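Side-chain contact in uncharacterized protein (Staphylococcus saprophyticus subsp. saprophyticus ATCC 15305, PDB 3FOJ), which is of unknown function but has a rhodanese-like domain and may take part in sulfur transfer: residues D23-T26 with D27-A31. Numbering follows the deposited sequence.
Sequences DVRT and DQETA
Arg-25 reaches across the first turn of helix 27-30 and shows how one side chain can join a strand end to the helix that follows. Its CB lies 3.6 Å from OE1 of Glu-29. Farther out, the bend at chi3 (-63°) turns the guanidinium back toward Asp-23, which it grips side-on: NE donates to OD1 at 3.0 Å and NH2 forms a salt bridge to OD2 at 2.8 Å, each oxygen using its syn lone pair. The Thr-30 N and the Glu-29 carbonyl carbon lie over one face of the guanidinium, and at the far tip NH1 donates to a water, which bonds only weakly back to Glu-29 O. NH2 also bonds Gly-33 O, a second tie that should limit rotation of the group. Asp-23 OD1 additionally accepts the backbone N of Arg-25 in an Asx turn, while Thr-30 CG2 packs 3.7 Å from the same oxygen.

At the helix start, OE1 of Glu-29 takes two bonds on its anti side, from Thr-26 N (2.9 Å) and Thr-26 OG1 (2.7 Å), arriving from opposite faces of the carboxylate. Thr-26 O accepts Thr-30 N, the opening helical bond. Glu-29, at N3, thus supplies one half of a capping box; the Thr-26 hydroxyl, bonded to that carboxylate, caps no helix amide, so the reciprocal half is missing. Together with the Asp-x-Arg salt bridge after strand 20-23, this matches the Asp-x-Arg-x-x-x-Glu pattern of rhodanese-like domains.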
loop_
_atom_site.group_PDB
_atom_site.type_symbol
_atom_site.label_atom_id
_atom_site.label_comp_id
_atom_site.label_asym_id
_atom_site.label_seq_id
_atom_site.Cartn_x
_atom_site.Cartn_y
_atom_site.Cartn_z
ATOM N N ASP A 23 -1.758 -3.303 -1.212
ATOM C CA ASP A 23 -2.821 -3.401 -0.209
ATOM C C ASP A 23 -2.540 -4.676 0.591
ATOM O O ASP A 23 -2.634 -5.774 0.049
ATOM C CB ASP A 23 -4.164 -3.522 -0.941
ATOM C CG ASP A 23 -5.362 -3.481 -0.012
ATOM O OD1 ASP A 23 -5.262 -3.923 1.152
ATOM O OD2 ASP A 23 -6.432 -3.021 -0.468
ATOM N N VAL A 24 -2.211 -4.534 1.874
ATOM C CA VAL A 24 -1.880 -5.696 2.695
ATOM C C VAL A 24 -2.982 -6.211 3.629
ATOM O O VAL A 24 -2.713 -6.970 4.565
ATOM C CB VAL A 24 -0.582 -5.421 3.506
ATOM C CG1 VAL A 24 0.564 -5.109 2.543
ATOM C CG2 VAL A 24 -0.785 -4.244 4.461
ATOM N N ARG A 25 -4.221 -5.808 3.370
ATOM C CA ARG A 25 -5.347 -6.261 4.184
ATOM C C ARG A 25 -5.665 -7.711 3.820
ATOM O O ARG A 25 -5.057 -8.274 2.911
ATOM C CB ARG A 25 -6.577 -5.391 3.921
ATOM C CG ARG A 25 -6.424 -3.927 4.333
ATOM C CD ARG A 25 -7.660 -3.129 3.938
ATOM N NE ARG A 25 -7.832 -3.120 2.489
ATOM C CZ ARG A 25 -8.953 -2.791 1.857
ATOM N NH1 ARG A 25 -10.033 -2.436 2.545
ATOM N NH2 ARG A 25 -8.993 -2.826 0.531
ATOM N N THR A 26 -6.616 -8.316 4.525
ATOM C CA THR A 26 -6.984 -9.697 4.227
ATOM C C THR A 26 -8.020 -9.750 3.106
ATOM O O THR A 26 -8.645 -8.742 2.775
ATOM C CB THR A 26 -7.534 -10.428 5.477
ATOM O OG1 THR A 26 -8.678 -9.732 5.986
ATOM C CG2 THR A 26 -6.465 -10.505 6.558
ATOM N N ASP A 27 -8.185 -10.936 2.526
ATOM C CA ASP A 27 -9.109 -11.171 1.418
ATOM C C ASP A 27 -10.518 -10.581 1.543
ATOM O O ASP A 27 -10.959 -9.846 0.659
ATOM C CB ASP A 27 -9.211 -12.678 1.158
ATOM C CG ASP A 27 -10.109 -13.012 -0.019
ATOM O OD1 ASP A 27 -11.312 -12.673 0.024
ATOM O OD2 ASP A 27 -9.613 -13.620 -0.990
ATOM N N GLN A 28 -11.232 -10.908 2.616
ATOM C CA GLN A 28 -12.591 -10.401 2.777
ATOM C C GLN A 28 -12.632 -8.877 2.830
ATOM O O GLN A 28 -13.617 -8.263 2.424
ATOM C CB GLN A 28 -13.244 -10.984 4.035
ATOM C CG GLN A 28 -14.688 -10.529 4.256
ATOM C CD GLN A 28 -15.660 -11.048 3.204
ATOM O OE1 GLN A 28 -16.826 -10.641 3.168
ATOM N NE2 GLN A 28 -15.191 -11.951 2.349
ATOM N N GLU A 29 -11.561 -8.269 3.331
ATOM C CA GLU A 29 -11.491 -6.817 3.411
ATOM C C GLU A 29 -11.308 -6.209 2.023
ATOM O O GLU A 29 -11.984 -5.243 1.665
ATOM C CB GLU A 29 -10.342 -6.394 4.327
ATOM C CG GLU A 29 -10.559 -6.762 5.787
ATOM C CD GLU A 29 -9.373 -6.410 6.663
ATOM O OE1 GLU A 29 -8.341 -7.112 6.584
ATOM O OE2 GLU A 29 -9.469 -5.427 7.429
ATOM N N THR A 30 -10.396 -6.774 1.235
ATOM C CA THR A 30 -10.164 -6.256 -0.106
ATOM C C THR A 30 -11.382 -6.543 -0.980
ATOM O O THR A 30 -11.606 -5.869 -1.986
ATOM C CB THR A 30 -8.897 -6.867 -0.761
ATOM O OG1 THR A 30 -9.024 -8.293 -0.842
ATOM C CG2 THR A 30 -7.655 -6.511 0.049
ATOM N N ALA A 31 -12.171 -7.537 -0.578
ATOM C CA ALA A 31 -13.379 -7.898 -1.311
ATOM C C ALA A 31 -14.391 -6.751 -1.275
ATOM O O ALA A 31 -15.298 -6.685 -2.106
ATOM C CB ALA A 31 -13.996 -9.162 -0.713
HETATM O O HOH W 1 -12.441 -1.911 1.116
#